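Local coordinates for genome polyprotein (Chicken sicinivirus JSY, PDB 6QWT) that probably copies the viral RNA genome as 3Dpol, the RNA-dependent RNA polymerase at the C-terminal end of the polyprotein, at residues E35-S40 / E160-D165; R44-D49 / A168-R173; V15-K20 / T155-E160. All coordinates share one frame; numbering follows the deposited sequence.

In the fold
Starting from the N terminus, the chain lays down three segments in turn, 15-20, 35-40 and 44-49, and then meets their partners in the same order, 155-160, 160-165 and 168-173. Each contact therefore closes a loop of well over a hundred residues, and every pair of loops crosses; none nests inside another. Interaction 3 sets the N-terminal region beside strand 152-157, interaction 1 pairs strand 34-36 with strand 161-163, and interaction 2 packs the approach to helix 50-54 on the end of helix 164-168. Glu160 ends the second segment of interaction 3 and begins that of interaction 1, and its salt bridge to Arg173 reaches the second segment of interaction 2.

Interaction 1. Residues E35-S40 / E160-D165; sequences EPAVLS and ELRGVD
A two-stranded antiparallel ladder pairs Glu35 and Pro36 with Arg162 and Leu161. Leu161 and Arg162 lie in a KDELR sequence that, as in other picornaviral polymerases, probably belongs to motif F of the fingers. Glu35 and Arg162 form a hydrogen-bonded pair: Glu35 N donates to Arg162 O at 2.9 Å, and Arg162 N returns a bond of 2.7 Å to Glu35 O, tilted 28° from that carbonyl's plane. Pro36 and Leu161 make the next, non-hydrogen-bonded pair, a place that suits proline because its missing N-H is not called for. Their side chains lie side by side and point the same way, Pro36 CD 3.9 Å from Leu161 CD2, and Trp411 touches both. Beyond the ladder, Ala37 N still bonds to Glu160 O at 2.8 Å.

The charged ends turn to other partners. Glu35, extended beyond CG, reaches Arg45 through a salt bridge of OE1, while its OE2 passes Val164 CG1. Glu160 pairs with Arg173. The Arg162 chain bends at chi2 (-79°) and again at chi3 (-87°), and its NH2 bonds to Lys171 O. A short residue suits position 37, where the aliphatic base of that arginine packs closely: Ala37 CB sits 3.5 Å from Arg162 CG and equally near Glu160 O.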
loop_
_atom_site.group_PDB
_atom_site.type_symbol
_atom_site.label_atom_id
_atom_site.label_comp_id
_atom_site.label_asym_id
_atom_site.label_seq_id
_atom_site.Cartn_x
_atom_site.Cartn_y
_atom_site.Cartn_z
ATOM N N GLU A 35 -10.891 -8.668 15.692
ATOM C CA GLU A 35 -11.670 -9.776 15.163
ATOM C C GLU A 35 -11.726 -9.641 13.650
ATOM O O GLU A 35 -11.465 -8.561 13.108
ATOM C CB GLU A 35 -13.089 -9.795 15.749
ATOM C CG GLU A 35 -13.161 -10.238 17.202
ATOM C CD GLU A 35 -14.571 -10.185 17.757
ATOM O OE1 GLU A 35 -15.524 -10.103 16.954
ATOM O OE2 GLU A 35 -14.727 -10.221 18.995
ATOM N N PRO A 36 -12.043 -10.725 12.936
ATOM C CA PRO A 36 -12.182 -10.627 11.477
ATOM C C PRO A 36 -13.246 -9.613 11.082
ATOM O O PRO A 36 -14.295 -9.509 11.718
ATOM C CB PRO A 36 -12.577 -12.048 11.063
ATOM C CG PRO A 36 -12.013 -12.918 12.140
ATOM C CD PRO A 36 -12.152 -12.118 13.404
ATOM N N ALA A 37 -12.958 -8.862 10.020
ATOM C CA ALA A 37 -13.866 -7.822 9.557
ATOM C C ALA A 37 -15.215 -8.411 9.162
ATOM O O ALA A 37 -15.322 -9.577 8.769
ATOM C CB ALA A 37 -13.267 -7.076 8.364
ATOM N N VAL A 38 -16.251 -7.583 9.269
ATOM C CA VAL A 38 -17.591 -7.975 8.851
ATOM C C VAL A 38 -17.602 -8.165 7.338
ATOM O O VAL A 38 -17.293 -7.241 6.576
ATOM C CB VAL A 38 -18.626 -6.932 9.290
ATOM C CG1 VAL A 38 -19.995 -7.254 8.701
ATOM C CG2 VAL A 38 -18.694 -6.860 10.803
ATOM N N LEU A 39 -17.955 -9.366 6.889
ATOM C CA LEU A 39 -18.102 -9.618 5.463
ATOM C C LEU A 39 -19.544 -9.831 5.030
ATOM O O LEU A 39 -19.861 -9.583 3.863
ATOM C CB LEU A 39 -17.262 -10.835 5.042
ATOM C CG LEU A 39 -15.763 -10.768 5.369
ATOM C CD1 LEU A 39 -15.055 -12.040 4.934
ATOM C CD2 LEU A 39 -15.103 -9.546 4.734
ATOM N N SER A 40 -20.423 -10.258 5.932
ATOM C CA SER A 40 -21.800 -10.589 5.594
ATOM C C SER A 40 -22.740 -9.456 5.988
ATOM O O SER A 40 -22.544 -8.801 7.017
ATOM C CB SER A 40 -22.229 -11.885 6.285
ATOM O OG SER A 40 -23.640 -11.998 6.332
ATOM N N GLU A 160 -9.839 -9.456 6.801
ATOM C CA GLU A 160 -8.678 -9.122 7.617
ATOM C C GLU A 160 -9.127 -8.851 9.046
ATOM O O GLU A 160 -10.302 -8.589 9.305
ATOM C CB GLU A 160 -7.932 -7.901 7.065
ATOM C CG GLU A 160 -8.582 -6.575 7.458
ATOM C CD GLU A 160 -8.058 -5.393 6.665
ATOM O OE1 GLU A 160 -8.868 -4.503 6.322
ATOM O OE2 GLU A 160 -6.841 -5.352 6.389
ATOM N N LEU A 161 -8.168 -8.911 9.972
ATOM C CA LEU A 161 -8.442 -8.547 11.357
ATOM C C LEU A 161 -8.676 -7.046 11.474
ATOM O O LEU A 161 -7.977 -6.240 10.854
ATOM C CB LEU A 161 -7.279 -8.958 12.264
ATOM C CG LEU A 161 -7.081 -10.445 12.574
ATOM C CD1 LEU A 161 -5.938 -10.626 13.561
ATOM C CD2 LEU A 161 -8.361 -11.081 13.107
ATOM N N ARG A 162 -9.672 -6.670 12.275
ATOM C CA ARG A 162 -9.996 -5.271 12.513
ATOM C C ARG A 162 -10.267 -5.064 13.995
ATOM O O ARG A 162 -10.654 -5.998 14.704
ATOM C CB ARG A 162 -11.215 -4.824 11.692
ATOM C CG ARG A 162 -11.052 -5.005 10.193
ATOM C CD ARG A 162 -10.216 -3.897 9.595
ATOM N NE ARG A 162 -11.041 -2.745 9.244
ATOM C CZ ARG A 162 -10.568 -1.524 9.030
ATOM N NH1 ARG A 162 -9.265 -1.286 9.133
ATOM N NH2 ARG A 162 -11.400 -0.538 8.714
ATOM N N GLY A 163 -10.059 -3.832 14.456
ATOM C CA GLY A 163 -10.434 -3.493 15.816
ATOM C C GLY A 163 -11.901 -3.775 16.078
ATOM O O GLY A 163 -12.746 -3.668 15.189
ATOM N N VAL A 164 -12.201 -4.152 17.325
ATOM C CA VAL A 164 -13.563 -4.555 17.672
ATOM C C VAL A 164 -14.543 -3.407 17.469
ATOM O O VAL A 164 -15.736 -3.636 17.238
ATOM C CB VAL A 164 -13.617 -5.085 19.117
ATOM C CG1 VAL A 164 -13.099 -6.514 19.173
ATOM C CG2 VAL A 164 -12.829 -4.174 20.053
ATOM N N ASP A 165 -14.066 -2.165 17.557
ATOM C CA ASP A 165 -14.929 -1.024 17.272
ATOM C C ASP A 165 -15.308 -0.982 15.795
ATOM O O ASP A 165 -16.471 -0.740 15.454
ATOM C CB ASP A 165 -14.244 0.278 17.699
ATOM C CG ASP A 165 -12.881 0.477 17.040
ATOM O OD1 ASP A 165 -12.090 -0.490 16.986
ATOM O OD2 ASP A 165 -12.601 1.605 16.580
HETATM O O HOH W 1 -12.618 -10.516 7.742
#

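Interaction 2. Residues R44-D49 / A168-R173; sequences RRTEAD and AAAKTR
Thr46 points its side chain at Ala168 and Ala170, where helix 164-168 ends in a Schellman motif and Ala170 leaves helical geometry with a positive phi of 60°. OG1 stands anti to the backbone N (chi1 -178°), which directs it across the contact. It gives its proton to Ala168 O at 2.9 Å, approaching from above the carbonyl plane, 58° out of it. The same oxygen accepts from Ala48 N at 3.0 Å, closing an ST turn, so one hydroxyl fixes its own loop and holds the helix end. Threonine suits this double task because its hydroxyl can give and accept at once, while its methyl CG2 lies 4.2 Å from Ala170 CB.

Ala48, at the end of the ST turn, points its methyl toward the other segment, as Ala170 does. The two CB atoms meet at 4.0 Å, a single methyl from each loop making the contact. Helix 50-54 adds to this apolar patch, with Val53 against Ala48 and Val50 against Ala170; Asp49 is the N-cap of that helix. Ala168 O has a second partner: water 2 donates to it at 2.7 Å and accepts from Glu47 N at 2.9 Å.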
loop_
_atom_site.group_PDB
_atom_site.type_symbol
_atom_site.label_atom_id
_atom_site.label_comp_id
_atom_site.label_asym_id
_atom_site.label_seq_id
_atom_site.Cartn_x
_atom_site.Cartn_y
_atom_site.Cartn_z
ATOM N N ARG A 44 -24.089 -10.869 12.940
ATOM C CA ARG A 44 -24.728 -10.550 14.212
ATOM C C ARG A 44 -23.904 -9.589 15.058
ATOM O O ARG A 44 -24.447 -8.983 15.988
ATOM C CB ARG A 44 -24.996 -11.832 15.002
ATOM N N ARG A 45 -22.611 -9.432 14.764
ATOM C CA ARG A 45 -21.771 -8.537 15.550
ATOM C C ARG A 45 -22.014 -7.064 15.245
ATOM O O ARG A 45 -21.484 -6.208 15.963
ATOM C CB ARG A 45 -20.293 -8.867 15.325
ATOM C CG ARG A 45 -19.868 -10.232 15.845
ATOM C CD ARG A 45 -18.463 -10.578 15.384
ATOM N NE ARG A 45 -18.342 -10.507 13.931
ATOM C CZ ARG A 45 -17.193 -10.354 13.283
ATOM N NH1 ARG A 45 -16.057 -10.261 13.961
ATOM N NH2 ARG A 45 -17.177 -10.294 11.957
ATOM N N THR A 46 -22.792 -6.745 14.211
ATOM C CA THR A 46 -23.052 -5.365 13.830
ATOM C C THR A 46 -24.534 -5.170 13.536
ATOM O O THR A 46 -25.233 -6.100 13.122
ATOM C CB THR A 46 -22.222 -4.945 12.596
ATOM O OG1 THR A 46 -22.472 -3.566 12.292
ATOM C CG2 THR A 46 -22.579 -5.797 11.381
ATOM N N GLU A 47 -25.006 -3.948 13.766
ATOM C CA GLU A 47 -26.351 -3.541 13.384
ATOM C C GLU A 47 -26.382 -2.818 12.045
ATOM O O GLU A 47 -27.468 -2.488 11.558
ATOM C CB GLU A 47 -26.962 -2.643 14.467
ATOM C CG GLU A 47 -26.958 -3.257 15.855
ATOM C CD GLU A 47 -27.990 -4.354 16.004
ATOM O OE1 GLU A 47 -29.197 -4.030 16.042
ATOM O OE2 GLU A 47 -27.598 -5.538 16.082
ATOM N N ALA A 48 -25.224 -2.570 11.443
ATOM C CA ALA A 48 -25.124 -1.826 10.199
ATOM C C ALA A 48 -25.070 -2.768 9.000
ATOM O O ALA A 48 -24.933 -3.988 9.129
ATOM C CB ALA A 48 -23.888 -0.919 10.217
ATOM N N ASP A 49 -25.185 -2.172 7.816
ATOM C CA ASP A 49 -25.087 -2.881 6.547
ATOM C C ASP A 49 -23.688 -2.654 5.988
ATOM O O ASP A 49 -23.318 -1.514 5.684
ATOM C CB ASP A 49 -26.157 -2.384 5.575
ATOM C CG ASP A 49 -26.214 -3.186 4.288
ATOM O OD1 ASP A 49 -25.352 -4.063 4.083
ATOM O OD2 ASP A 49 -27.130 -2.933 3.478
ATOM N N ALA A 168 -17.947 -3.662 15.053
ATOM C CA ALA A 168 -19.293 -3.280 15.473
ATOM C C ALA A 168 -19.905 -2.238 14.544
ATOM O O ALA A 168 -21.130 -2.185 14.400
ATOM C CB ALA A 168 -19.261 -2.758 16.909
ATOM N N ALA A 169 -19.080 -1.408 13.912
ATOM C CA ALA A 169 -19.560 -0.403 12.974
ATOM C C ALA A 169 -19.587 -0.893 11.528
ATOM O O ALA A 169 -19.990 -0.131 10.643
ATOM C CB ALA A 169 -18.700 0.864 13.073
ATOM N N ALA A 170 -19.168 -2.136 11.275
ATOM C CA ALA A 170 -19.110 -2.718 9.929
ATOM C C ALA A 170 -18.180 -1.936 9.003
ATOM O O ALA A 170 -18.372 -1.917 7.784
ATOM C CB ALA A 170 -20.505 -2.842 9.305
ATOM N N LYS A 171 -17.156 -1.296 9.572
ATOM C CA LYS A 171 -16.179 -0.531 8.793
ATOM C C LYS A 171 -15.095 -1.481 8.298
ATOM O O LYS A 171 -14.018 -1.608 8.882
ATOM C CB LYS A 171 -15.582 0.595 9.627
ATOM C CG LYS A 171 -16.521 1.733 9.958
ATOM C CD LYS A 171 -15.815 2.730 10.860
ATOM C CE LYS A 171 -16.735 3.853 11.306
ATOM N NZ LYS A 171 -16.033 4.778 12.243
ATOM N N THR A 172 -15.384 -2.153 7.192
ATOM C CA THR A 172 -14.430 -3.056 6.567
ATOM C C THR A 172 -13.969 -2.467 5.241
ATOM O O THR A 172 -14.760 -1.865 4.507
ATOM C CB THR A 172 -15.043 -4.441 6.365
ATOM O OG1 THR A 172 -15.741 -4.488 5.116
ATOM C CG2 THR A 172 -16.009 -4.731 7.494
ATOM N N ARG A 173 -12.682 -2.627 4.951
ATOM C CA ARG A 173 -12.080 -1.993 3.792
ATOM C C ARG A 173 -12.365 -2.799 2.528
ATOM O O ARG A 173 -12.843 -3.936 2.567
ATOM C CB ARG A 173 -10.572 -1.829 3.993
ATOM C CG ARG A 173 -10.195 -1.083 5.264
ATOM C CD ARG A 173 -8.733 -0.670 5.249
ATOM N NE ARG A 173 -7.847 -1.796 5.529
ATOM C CZ ARG A 173 -6.584 -1.867 5.127
ATOM N NH1 ARG A 173 -6.057 -0.875 4.426
ATOM N NH2 ARG A 173 -5.847 -2.931 5.426
HETATM O O HOH W 2 -23.687 -1.689 14.991
#

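Interaction 3. Residues V15-K20 / T155-E160; sequences VPRRSK and TFLKDE
Ser19 and Lys20 hold the Asp159 carboxylate by both of its oxygens, and this is the tight end of the contact. Ser19 OG donates to OD2 of Asp159 at 2.7 Å, and Lys20 N donates to Asp159 OD1 at 2.8 Å in a nearly straight bond, 169° at the hydrogen. Each oxygen uses its syn lone pair, so two donors fix the rotation of the carboxylate. Asp159 has CG anti to its backbone N (chi1 -173°), which carries the group across to the 15-20 segment. Aspartate suits the place, since a short acid can accept from a hydroxyl and a neighbouring N-H together. Ser19 OG is hydrogen-bonded in turn to Leu21 N.

The two segments run in nearly the same direction, 20° apart, but no direct backbone hydrogen bond joins them. Residues 155-157 end strand 152-157, which lies between strands 277-282 and 174-177 in the mixed sheet; Lys158 to Glu160 continue as loop and begin the KDELR sequence, probably motif F of the fingers. Along the strand the contact is apolar: Pro16 CD packs 3.6 Å from Phe156 CD1, and Val15 CA lies at the edge of that ring. Val15 CG1 lies over one face of the Arg17 guanidinium, offset toward its rim; the NH2 of Arg17 touches Leu157 CD1 at 3.6 Å and makes a salt bridge with Asp51.

Water fills in beside and between these two parts. Water 3 donates both to Pro16 O at 2.9 Å and to Leu157 O, and water 4 bridges Arg18 O to Asp159 OD1, giving that oxygen a second donor. The Arg18 side chain starts away from the 155-160 segment on the exposed side. Lys20, also exposed, crosses Asp159 at about a right angle, its NZ staying 5.5 Å from Asp159 OD1.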
loop_
_atom_site.group_PDB
_atom_site.type_symbol
_atom_site.label_atom_id
_atom_site.label_comp_id
_atom_site.label_asym_id
_atom_site.label_seq_id
_atom_site.Cartn_x
_atom_site.Cartn_y
_atom_site.Cartn_z
ATOM N N VAL A 15 -18.781 -12.257 -4.440
ATOM C CA VAL A 15 -18.117 -11.605 -3.314
ATOM C C VAL A 15 -18.147 -12.572 -2.133
ATOM O O VAL A 15 -19.241 -12.870 -1.622
ATOM C CB VAL A 15 -18.791 -10.274 -2.956
ATOM C CG1 VAL A 15 -18.105 -9.634 -1.758
ATOM C CG2 VAL A 15 -18.780 -9.331 -4.154
ATOM N N PRO A 16 -17.003 -13.085 -1.678
ATOM C CA PRO A 16 -17.013 -14.008 -0.534
ATOM C C PRO A 16 -17.587 -13.341 0.709
ATOM O O PRO A 16 -17.199 -12.227 1.073
ATOM C CB PRO A 16 -15.531 -14.367 -0.355
ATOM C CG PRO A 16 -14.904 -14.096 -1.694
ATOM C CD PRO A 16 -15.654 -12.916 -2.247
ATOM N N ARG A 17 -18.531 -14.029 1.354
ATOM C CA ARG A 17 -19.208 -13.513 2.537
ATOM C C ARG A 17 -18.815 -14.239 3.815
ATOM O O ARG A 17 -19.310 -13.888 4.890
ATOM C CB ARG A 17 -20.730 -13.585 2.352
ATOM C CG ARG A 17 -21.254 -12.800 1.156
ATOM C CD ARG A 17 -21.034 -11.303 1.331
ATOM N NE ARG A 17 -21.554 -10.533 0.203
ATOM C CZ ARG A 17 -21.712 -9.214 0.214
ATOM N NH1 ARG A 17 -22.191 -8.587 -0.852
ATOM N NH2 ARG A 17 -21.396 -8.519 1.298
ATOM N N ARG A 18 -17.945 -15.242 3.730
ATOM C CA ARG A 18 -17.439 -15.950 4.895
ATOM C C ARG A 18 -15.941 -15.704 5.026
ATOM O O ARG A 18 -15.205 -15.742 4.034
ATOM C CB ARG A 18 -17.721 -17.453 4.795
ATOM C CG ARG A 18 -17.293 -18.245 6.018
ATOM C CD ARG A 18 -17.465 -19.735 5.787
ATOM N NE ARG A 18 -18.740 -20.036 5.144
ATOM C CZ ARG A 18 -19.865 -20.289 5.804
ATOM N NH1 ARG A 18 -20.980 -20.553 5.139
ATOM N NH2 ARG A 18 -19.878 -20.277 7.130
ATOM N N SER A 19 -15.497 -15.449 6.254
ATOM C CA SER A 19 -14.093 -15.168 6.511
ATOM C C SER A 19 -13.279 -16.454 6.533
ATOM O O SER A 19 -13.744 -17.493 7.010
ATOM C CB SER A 19 -13.931 -14.428 7.840
ATOM O OG SER A 19 -12.562 -14.233 8.159
ATOM N N LYS A 20 -12.060 -16.377 6.000
ATOM C CA LYS A 20 -11.102 -17.471 6.098
ATOM C C LYS A 20 -10.350 -17.474 7.422
ATOM O O LYS A 20 -9.598 -18.420 7.687
ATOM C CB LYS A 20 -10.099 -17.402 4.943
ATOM C CG LYS A 20 -10.738 -17.241 3.576
ATOM C CD LYS A 20 -10.458 -18.438 2.683
ATOM C CE LYS A 20 -10.743 -18.113 1.224
ATOM N NZ LYS A 20 -9.834 -17.055 0.697
ATOM N N THR A 155 -13.774 -5.934 -7.235
ATOM C CA THR A 155 -13.872 -5.331 -5.910
ATOM C C THR A 155 -14.424 -6.344 -4.915
ATOM O O THR A 155 -15.445 -6.986 -5.178
ATOM C CB THR A 155 -14.768 -4.089 -5.939
ATOM O OG1 THR A 155 -14.259 -3.153 -6.898
ATOM C CG2 THR A 155 -14.819 -3.431 -4.568
ATOM N N PHE A 156 -13.754 -6.473 -3.772
ATOM C CA PHE A 156 -14.183 -7.359 -2.702
ATOM C C PHE A 156 -14.078 -6.639 -1.366
ATOM O O PHE A 156 -13.410 -5.609 -1.237
ATOM C CB PHE A 156 -13.341 -8.646 -2.652
ATOM C CG PHE A 156 -13.413 -9.472 -3.906
ATOM C CD1 PHE A 156 -14.589 -10.113 -4.264
ATOM C CD2 PHE A 156 -12.301 -9.616 -4.723
ATOM C CE1 PHE A 156 -14.657 -10.877 -5.415
ATOM C CE2 PHE A 156 -12.363 -10.379 -5.876
ATOM C CZ PHE A 156 -13.543 -11.009 -6.222
ATOM N N LEU A 157 -14.760 -7.191 -0.368
ATOM C CA LEU A 157 -14.545 -6.785 1.013
ATOM C C LEU A 157 -13.281 -7.457 1.536
ATOM O O LEU A 157 -13.095 -8.671 1.377
ATOM C CB LEU A 157 -15.754 -7.160 1.868
ATOM C CG LEU A 157 -17.088 -6.589 1.388
ATOM C CD1 LEU A 157 -18.248 -7.139 2.206
ATOM C CD2 LEU A 157 -17.059 -5.069 1.442
ATOM N N LYS A 158 -12.401 -6.667 2.137
ATOM C CA LYS A 158 -11.096 -7.178 2.542
ATOM C C LYS A 158 -11.239 -8.015 3.805
ATOM O O LYS A 158 -11.600 -7.499 4.868
ATOM C CB LYS A 158 -10.104 -6.039 2.754
ATOM C CG LYS A 158 -8.679 -6.540 2.973
ATOM C CD LYS A 158 -7.661 -5.420 3.154
ATOM C CE LYS A 158 -6.355 -5.796 2.458
ATOM N NZ LYS A 158 -5.850 -4.657 1.646
ATOM N N ASP A 159 -10.936 -9.303 3.687
ATOM C CA ASP A 159 -10.981 -10.246 4.799
ATOM C C ASP A 159 -9.712 -10.078 5.628
ATOM O O ASP A 159 -8.629 -10.496 5.208
ATOM C CB ASP A 159 -11.111 -11.659 4.245
ATOM C CG ASP A 159 -11.342 -12.709 5.323
ATOM O OD1 ASP A 159 -11.368 -13.904 4.953
ATOM O OD2 ASP A 159 -11.494 -12.364 6.521
ATOM N N GLU A 160 -9.839 -9.456 6.801
ATOM C CA GLU A 160 -8.678 -9.122 7.617
ATOM C C GLU A 160 -9.127 -8.851 9.046
ATOM O O GLU A 160 -10.302 -8.589 9.305
ATOM C CB GLU A 160 -7.932 -7.901 7.065
ATOM C CG GLU A 160 -8.582 -6.575 7.458
ATOM C CD GLU A 160 -8.058 -5.393 6.665
ATOM O OE1 GLU A 160 -8.868 -4.503 6.322
ATOM O OE2 GLU A 160 -6.841 -5.352 6.389
HETATM O O HOH W 3 -15.314 -10.344 0.046
HETATM O O HOH W 4 -12.894 -14.538 2.388
#